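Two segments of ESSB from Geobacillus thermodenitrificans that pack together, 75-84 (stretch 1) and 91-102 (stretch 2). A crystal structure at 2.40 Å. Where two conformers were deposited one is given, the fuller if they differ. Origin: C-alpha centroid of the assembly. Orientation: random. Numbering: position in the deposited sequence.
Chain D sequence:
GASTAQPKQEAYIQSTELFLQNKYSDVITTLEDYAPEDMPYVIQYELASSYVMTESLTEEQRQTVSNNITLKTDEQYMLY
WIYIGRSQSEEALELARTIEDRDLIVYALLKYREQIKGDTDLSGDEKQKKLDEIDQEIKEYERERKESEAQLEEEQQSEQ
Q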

ATOM      1  N   GLU D  75      15.343 -16.142   5.750  1.00 46.02           N
ATOM      2  CA  GLU D  75      15.455 -15.859   4.324  1.00 45.32           C
ATOM      3  C   GLU D  75      14.084 -15.754   3.616  1.00 44.42           C
ATOM      4  O   GLU D  75      13.878 -14.853   2.795  1.00 43.97           O
ATOM      5  N   GLN D  76      13.164 -16.663   3.936  1.00 44.20           N
ATOM      6  CA  GLN D  76      11.868 -16.734   3.264  1.00 43.86           C
ATOM      7  C   GLN D  76      11.038 -15.468   3.392  1.00 42.30           C
ATOM      8  O   GLN D  76      10.421 -15.023   2.419  1.00 41.90           O
ATOM      9  N   TYR D  77      11.048 -14.873   4.578  1.00 41.34           N
ATOM     10  CA  TYR D  77      10.379 -13.602   4.819  1.00 40.21           C
ATOM     11  C   TYR D  77      10.977 -12.471   4.011  1.00 38.79           C
ATOM     12  O   TYR D  77      10.246 -11.613   3.502  1.00 38.06           O
ATOM     13  N   MET D  78      12.295 -12.484   3.867  1.00 38.03           N
ATOM     14  CA  MET D  78      12.963 -11.501   3.040  1.00 37.31           C
ATOM     15  C   MET D  78      12.572 -11.675   1.588  1.00 36.71           C
ATOM     16  O   MET D  78      12.247 -10.700   0.909  1.00 36.34           O
ATOM     17  N   LEU D  79      12.562 -12.921   1.117  1.00 36.84           N
ATOM     18  CA  LEU D  79      12.181 -13.211  -0.255  1.00 36.53           C
ATOM     19  C   LEU D  79      10.737 -12.827  -0.515  1.00 36.27           C
ATOM     20  O   LEU D  79      10.433 -12.238  -1.556  1.00 36.40           O
ATOM     21  N   TYR D  80       9.853 -13.130   0.437  1.00 36.54           N
ATOM     22  CA  TYR D  80       8.457 -12.728   0.333  1.00 36.49           C
ATOM     23  C   TYR D  80       8.347 -11.229   0.035  1.00 36.73           C
ATOM     24  O   TYR D  80       7.706 -10.835  -0.938  1.00 36.94           O
ATOM     25  N   TRP D  81       8.978 -10.400   0.865  1.00 36.23           N
ATOM     26  CA  TRP D  81       8.837  -8.957   0.713  1.00 36.34           C
ATOM     27  C   TRP D  81       9.505  -8.420  -0.539  1.00 36.29           C
ATOM     28  O   TRP D  81       9.022  -7.452  -1.142  1.00 36.46           O
ATOM     29  N   ILE D  82      10.600  -9.055  -0.948  1.00 36.18           N
ATOM     30  CA  ILE D  82      11.269  -8.649  -2.158  1.00 35.73           C
ATOM     31  C   ILE D  82      10.358  -8.931  -3.364  1.00 36.63           C
ATOM     32  O   ILE D  82      10.224  -8.083  -4.268  1.00 36.49           O
ATOM     33  N   TYR D  83       9.713 -10.094  -3.378  1.00 36.73           N
ATOM     34  CA  TYR D  83       8.785 -10.386  -4.489  1.00 37.85           C
ATOM     35  C   TYR D  83       7.543  -9.529  -4.462  1.00 37.68           C
ATOM     36  O   TYR D  83       7.027  -9.134  -5.525  1.00 38.42           O
ATOM     37  N   ILE D  84       7.019  -9.276  -3.267  1.00 37.09           N
ATOM     38  CA  ILE D  84       5.931  -8.316  -3.156  1.00 36.79           C
ATOM     39  C   ILE D  84       6.418  -7.009  -3.761  1.00 37.24           C
ATOM     40  O   ILE D  84       5.735  -6.430  -4.598  1.00 38.21           O
ATOM     41  N   GLU D  91       4.776 -15.374  -6.995  1.00 43.47           N
ATOM     42  CA  GLU D  91       5.937 -15.872  -6.299  1.00 43.88           C
ATOM     43  C   GLU D  91       5.799 -15.624  -4.788  1.00 43.09           C
ATOM     44  O   GLU D  91       6.049 -16.515  -3.981  1.00 43.79           O
ATOM     45  N   ALA D  92       5.340 -14.436  -4.405  1.00 42.46           N
ATOM     46  CA  ALA D  92       5.130 -14.115  -2.990  1.00 41.96           C
ATOM     47  C   ALA D  92       4.011 -14.974  -2.380  1.00 42.74           C
ATOM     48  O   ALA D  92       4.117 -15.440  -1.227  1.00 42.92           O
ATOM     49  N   LEU D  93       2.959 -15.210  -3.160  1.00 42.91           N
ATOM     50  CA  LEU D  93       1.868 -16.069  -2.717  1.00 44.31           C
ATOM     51  C   LEU D  93       2.338 -17.484  -2.402  1.00 45.49           C
ATOM     52  O   LEU D  93       1.979 -18.034  -1.366  1.00 46.75           O
ATOM     53  N   GLU D  94       3.148 -18.081  -3.262  0.50 45.91           N
ATOM     54  CA  GLU D  94       3.513 -19.470  -3.010  0.50 46.91           C
ATOM     55  C   GLU D  94       4.573 -19.574  -1.894  0.50 46.78           C
ATOM     56  O   GLU D  94       4.621 -20.579  -1.182  0.50 47.61           O
ATOM     57  N   LEU D  95       5.380 -18.527  -1.713  1.00 46.00           N
ATOM     58  CA  LEU D  95       6.272 -18.439  -0.547  1.00 45.96           C
ATOM     59  C   LEU D  95       5.480 -18.326   0.753  1.00 46.15           C
ATOM     60  O   LEU D  95       5.766 -19.029   1.727  1.00 46.81           O
ATOM     61  N   ALA D  96       4.467 -17.461   0.750  1.00 45.51           N
ATOM     62  CA  ALA D  96       3.622 -17.259   1.920  1.00 45.84           C
ATOM     63  C   ALA D  96       2.989 -18.569   2.341  1.00 47.20           C
ATOM     64  O   ALA D  96       2.904 -18.880   3.537  1.00 48.00           O
ATOM     65  N   ARG D  97       2.544 -19.345   1.357  1.00 47.44           N
ATOM     66  CA  ARG D  97       1.922 -20.618   1.660  1.00 48.82           C
ATOM     67  C   ARG D  97       2.922 -21.617   2.251  1.00 49.74           C
ATOM     68  O   ARG D  97       2.585 -22.371   3.169  1.00 51.12           O
ATOM     69  N   THR D  98       4.147 -21.610   1.736  1.00 49.26           N
ATOM     70  CA  THR D  98       5.192 -22.485   2.246  1.00 50.57           C
ATOM     71  C   THR D  98       5.484 -22.122   3.700  1.00 50.88           C
ATOM     72  O   THR D  98       5.652 -23.002   4.540  1.00 52.03           O
ATOM     73  N   ILE D  99       5.545 -20.819   3.972  1.00 50.01           N
ATOM     74  CA  ILE D  99       5.798 -20.274   5.302  1.00 50.34           C
ATOM     75  C   ILE D  99       4.632 -20.571   6.232  1.00 50.95           C
ATOM     76  O   ILE D  99       4.796 -20.652   7.441  1.00 51.72           O
ATOM     77  N   GLU D 100       3.454 -20.731   5.647  1.00 51.40           N
ATOM     78  CA  GLU D 100       2.211 -20.904   6.393  1.00 52.90           C
ATOM     79  C   GLU D 100       1.916 -19.696   7.294  1.00 51.99           C
ATOM     80  O   GLU D 100       1.522 -19.843   8.447  1.00 53.51           O
ATOM     81  N   ASP D 101       2.119 -18.504   6.754  1.00 49.79           N
ATOM     82  CA  ASP D 101       1.807 -17.282   7.469  1.00 48.98           C
ATOM     83  C   ASP D 101       0.505 -16.739   6.886  1.00 48.21           C
ATOM     84  O   ASP D 101       0.481 -16.250   5.748  1.00 47.38           O
ATOM     85  N   ARG D 102      -0.570 -16.834   7.662  1.00 48.37           N
ATOM     86  CA  ARG D 102      -1.936 -16.545   7.172  1.00 47.69           C
ATOM     87  C   ARG D 102      -2.076 -15.158   6.553  1.00 46.04           C
ATOM     88  O   ARG D 102      -2.492 -15.021   5.405  1.00 45.21           O
TER

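Helix 75-84 and helix 91-99 pack in a nearly antiparallel arrangement. The angle between their directions is 157°, and their axes approach to 8.6 Å. The backbones come nearest at Y80 and A92, whose CA atoms are 4.9 Å apart. The small side chain of A92 occupies this narrow point. In all, 612 Å² is buried between the two stretches.

L95 has the most surface covered by the other stretch. Its CB points toward stretch 1, with chi1 t and chi2 between wells at 33°. The side chain is a knob in a hole formed by Q76, L79, Y80 and Y83. L95 CD2 lies 3.4 Å from L79 CB and 3.7 Å from Y83 CE2, which it meets at the ring edge. The same methyl is 3.6 Å from Q76 O, so it also rests against the backbone of the first helix. L95 CD1 is 3.9 Å from Q76 CG.

I99 covers nearly as much, one helical turn further on. It also points toward stretch 1, with chi1 m and chi2 t. I99 CG1 is 3.9 Å from Q76 CB, and I99 CG2 is 3.5 Å from Y77 CZ. Q76 (chi1 m, chi2 t) therefore spans L95 and I99, and its OE1 comes within 3.9 Å of T98 CG2. The CB of Y77 points away from stretch 2, but chi1 m brings the end of its ring back. There Y77 OH donates a hydrogen bond to D101 OD2 at 3.0 Å. This is the only hydrogen bond across the stretches. D101, with chi1 t, also caps the start of the helix that follows.

Y83 anchors the other end of the contact. Its CB points toward stretch 2, with chi1 m and chi2 at -44°. One face of its ring is covered by the aliphatic part of E91. E91 CG is 3.6 Å from the centroid of the Y83 ring and 11° off its normal, a CH-pi contact. Y83 CB is 4.0 Å from A92 CB.

A92 is packed by two further side chains. I84 (chi1 m, chi2 m) places its CD1 3.7 Å from A92 CB. The CB of Y80 points sideways; with chi1 t, the end of its side chain comes nearer to the second helix. Y80 CD1 is 4.0 Å from A92 CB, and Y80 CE1 is 3.8 Å from A96 CB. M78, W81 and L93 point away and take no part. Apart from the Y77 to D101 bond, the side-chain contacts are mainly apolar.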

ATOM      1  CB  GLU D  75      16.337 -16.923   3.641  1.00 45.53           C
ATOM      2  CG  GLU D  75      16.625 -16.652   2.164  1.00 47.44           C
ATOM      3  CD  GLU D  75      17.407 -17.780   1.458  1.00 51.32           C
ATOM      4  OE1 GLU D  75      17.536 -18.898   2.024  1.00 53.66           O
ATOM      5  OE2 GLU D  75      17.875 -17.546   0.315  1.00 51.23           O
ATOM      6  CB  GLN D  76      11.072 -17.918   3.771  1.00 45.21           C
ATOM      7  CG  GLN D  76      11.603 -19.261   3.315  1.00 48.90           C
ATOM      8  CD  GLN D  76      10.938 -20.392   4.069  1.00 55.63           C
ATOM      9  OE1 GLN D  76      10.519 -21.393   3.473  1.00 59.18           O
ATOM     10  NE2 GLN D  76      10.810 -20.232   5.395  1.00 56.92           N
ATOM     11  CB  TYR D  77      10.358 -13.258   6.304  1.00 40.89           C
ATOM     12  CG  TYR D  77       9.315 -14.035   7.074  1.00 43.51           C
ATOM     13  CD1 TYR D  77       7.991 -13.584   7.131  1.00 43.65           C
ATOM     14  CD2 TYR D  77       9.641 -15.238   7.734  1.00 45.54           C
ATOM     15  CE1 TYR D  77       7.017 -14.303   7.827  1.00 46.27           C
ATOM     16  CE2 TYR D  77       8.659 -15.964   8.440  1.00 48.03           C
ATOM     17  CZ  TYR D  77       7.353 -15.476   8.471  1.00 49.26           C
ATOM     18  OH  TYR D  77       6.366 -16.146   9.165  1.00 55.51           O
ATOM     19  CB  MET D  78      14.481 -11.604   3.215  1.00 38.15           C
ATOM     20  CG  MET D  78      14.926 -11.177   4.620  1.00 39.28           C
ATOM     21  SD  MET D  78      16.717 -11.266   4.832  1.00 44.45           S
ATOM     22  CE  MET D  78      16.855 -10.984   6.594  1.00 42.05           C
ATOM     23  CB  LEU D  79      12.429 -14.682  -0.600  1.00 37.42           C
ATOM     24  CG  LEU D  79      13.914 -15.069  -0.666  1.00 38.93           C
ATOM     25  CD1 LEU D  79      14.125 -16.616  -0.819  1.00 36.17           C
ATOM     26  CD2 LEU D  79      14.634 -14.274  -1.764  1.00 35.68           C
ATOM     27  CB  TYR D  80       7.704 -13.040   1.615  1.00 36.31           C
ATOM     28  CG  TYR D  80       6.305 -12.485   1.596  1.00 36.98           C
ATOM     29  CD1 TYR D  80       5.255 -13.237   1.090  1.00 37.95           C
ATOM     30  CD2 TYR D  80       6.023 -11.196   2.074  1.00 37.34           C
ATOM     31  CE1 TYR D  80       3.951 -12.727   1.057  1.00 39.42           C
ATOM     32  CE2 TYR D  80       4.724 -10.683   2.050  1.00 36.38           C
ATOM     33  CZ  TYR D  80       3.693 -11.459   1.532  1.00 38.58           C
ATOM     34  OH  TYR D  80       2.391 -10.997   1.484  1.00 39.50           O
ATOM     35  CB  TRP D  81       9.299  -8.219   1.978  1.00 36.29           C
ATOM     36  CG  TRP D  81       8.267  -8.389   3.067  1.00 36.68           C
ATOM     37  CD1 TRP D  81       8.370  -9.157   4.194  1.00 36.31           C
ATOM     38  CD2 TRP D  81       6.937  -7.825   3.080  1.00 35.04           C
ATOM     39  NE1 TRP D  81       7.193  -9.092   4.915  1.00 37.68           N
ATOM     40  CE2 TRP D  81       6.309  -8.266   4.261  1.00 36.33           C
ATOM     41  CE3 TRP D  81       6.231  -6.976   2.213  1.00 34.63           C
ATOM     42  CZ2 TRP D  81       4.995  -7.898   4.596  1.00 36.12           C
ATOM     43  CZ3 TRP D  81       4.928  -6.608   2.545  1.00 35.05           C
ATOM     44  CH2 TRP D  81       4.326  -7.070   3.729  1.00 34.94           C
ATOM     45  CB  ILE D  82      12.646  -9.344  -2.320  1.00 35.89           C
ATOM     46  CG1 ILE D  82      13.638  -8.836  -1.258  1.00 34.93           C
ATOM     47  CG2 ILE D  82      13.177  -9.141  -3.747  1.00 33.65           C
ATOM     48  CD1 ILE D  82      14.941  -9.690  -1.089  1.00 30.43           C
ATOM     49  CB  TYR D  83       8.338 -11.840  -4.519  1.00 38.38           C
ATOM     50  CG  TYR D  83       9.438 -12.847  -4.667  1.00 40.68           C
ATOM     51  CD1 TYR D  83      10.480 -12.669  -5.582  1.00 42.01           C
ATOM     52  CD2 TYR D  83       9.407 -14.018  -3.911  1.00 43.88           C
ATOM     53  CE1 TYR D  83      11.493 -13.635  -5.702  1.00 44.56           C
ATOM     54  CE2 TYR D  83      10.388 -14.978  -4.028  1.00 46.27           C
ATOM     55  CZ  TYR D  83      11.432 -14.780  -4.922  1.00 46.35           C
ATOM     56  OH  TYR D  83      12.384 -15.775  -5.015  1.00 50.37           O
ATOM     57  CB  ILE D  84       5.479  -8.055  -1.710  1.00 36.55           C
ATOM     58  CG1 ILE D  84       4.706  -9.256  -1.142  1.00 35.70           C
ATOM     59  CG2 ILE D  84       4.649  -6.787  -1.660  1.00 35.01           C
ATOM     60  CD1 ILE D  84       3.275  -9.513  -1.760  1.00 32.85           C
ATOM     61  CB  GLU D  91       7.166 -15.182  -6.889  1.00 43.82           C
ATOM     62  CG  GLU D  91       8.425 -15.973  -6.886  1.00 46.43           C
ATOM     63  CD  GLU D  91       8.310 -17.333  -7.567  1.00 47.31           C
ATOM     64  OE1 GLU D  91       8.416 -17.412  -8.808  1.00 47.27           O
ATOM     65  OE2 GLU D  91       8.185 -18.332  -6.836  1.00 49.51           O
ATOM     66  CB  ALA D  92       4.835 -12.640  -2.825  1.00 40.64           C
ATOM     67  CB  LEU D  93       0.719 -16.088  -3.723  1.00 44.09           C
ATOM     68  CG  LEU D  93      -0.480 -17.013  -3.455  1.00 45.48           C
ATOM     69  CD1 LEU D  93      -1.133 -16.732  -2.114  1.00 45.57           C
ATOM     70  CD2 LEU D  93      -1.512 -16.916  -4.573  1.00 42.85           C
ATOM     71  CB  GLU D  94       3.882 -20.212  -4.307  0.50 47.38           C
ATOM     72  CG  GLU D  94       3.462 -21.710  -4.345  0.50 49.34           C
ATOM     73  CD  GLU D  94       1.946 -21.948  -4.197  0.50 49.97           C
ATOM     74  OE1 GLU D  94       1.124 -21.137  -4.699  0.50 49.91           O
ATOM     75  OE2 GLU D  94       1.577 -22.967  -3.576  0.50 48.48           O
ATOM     76  CB  LEU D  95       7.187 -17.240  -0.682  1.00 45.47           C
ATOM     77  CG  LEU D  95       8.496 -17.121   0.089  1.00 47.46           C
ATOM     78  CD1 LEU D  95       9.199 -18.460   0.330  1.00 50.06           C
ATOM     79  CD2 LEU D  95       9.389 -16.258  -0.749  1.00 48.92           C
ATOM     80  CB  ALA D  96       2.541 -16.222   1.625  1.00 45.26           C
ATOM     81  CB  ARG D  97       1.280 -21.197   0.417  1.00 49.09           C
ATOM     82  CG  ARG D  97       0.122 -20.400  -0.145  1.00 47.80           C
ATOM     83  CD  ARG D  97      -0.596 -21.330  -1.078  1.00 48.65           C
ATOM     84  NE  ARG D  97      -1.423 -20.680  -2.082  1.00 49.71           N
ATOM     85  CZ  ARG D  97      -2.655 -20.234  -1.867  1.00 48.98           C
ATOM     86  NH1 ARG D  97      -3.199 -20.334  -0.652  1.00 50.11           N
ATOM     87  NH2 ARG D  97      -3.332 -19.675  -2.865  1.00 47.22           N
ATOM     88  CB  THR D  98       6.480 -22.346   1.407  1.00 50.53           C
ATOM     89  OG1 THR D  98       6.169 -22.552   0.029  1.00 51.34           O
ATOM     90  CG2 THR D  98       7.538 -23.357   1.828  1.00 51.18           C
ATOM     91  CB  ILE D  99       5.977 -18.733   5.219  1.00 49.43           C
ATOM     92  CG1 ILE D  99       7.252 -18.377   4.462  1.00 49.88           C
ATOM     93  CG2 ILE D  99       6.040 -18.097   6.595  1.00 49.50           C
ATOM     94  CD1 ILE D  99       7.296 -16.900   4.050  1.00 50.33           C
ATOM     95  CB  GLU D 100       2.226 -22.216   7.186  1.00 54.65           C
ATOM     96  CG  GLU D 100       2.486 -23.434   6.311  1.00 58.31           C
ATOM     97  CD  GLU D 100       2.270 -24.737   7.047  1.00 62.54           C
ATOM     98  OE1 GLU D 100       3.160 -25.165   7.809  1.00 64.81           O
ATOM     99  OE2 GLU D 100       1.202 -25.336   6.855  1.00 65.06           O
ATOM    100  CB  ASP D 101       2.946 -16.270   7.298  1.00 47.58           C
ATOM    101  CG  ASP D 101       2.770 -15.022   8.159  1.00 48.17           C
ATOM    102  OD1 ASP D 101       1.657 -14.414   8.152  1.00 46.70           O
ATOM    103  OD2 ASP D 101       3.767 -14.652   8.837  1.00 47.99           O
ATOM    104  CB  ARG D 102      -2.961 -16.733   8.291  1.00 48.85           C
ATOM    105  CG  ARG D 102      -4.391 -16.532   7.847  1.00 50.07           C
ATOM    106  CD  ARG D 102      -5.124 -15.604   8.806  1.00 51.85           C
ATOM    107  NE  ARG D 102      -5.050 -16.102  10.169  1.00 53.74           N
ATOM    108  CZ  ARG D 102      -4.512 -15.460  11.203  1.00 53.36           C
ATOM    109  NH1 ARG D 102      -3.998 -14.248  11.083  1.00 51.87           N
ATOM    110  NH2 ARG D 102      -4.516 -16.046  12.387  1.00 55.39           N
TER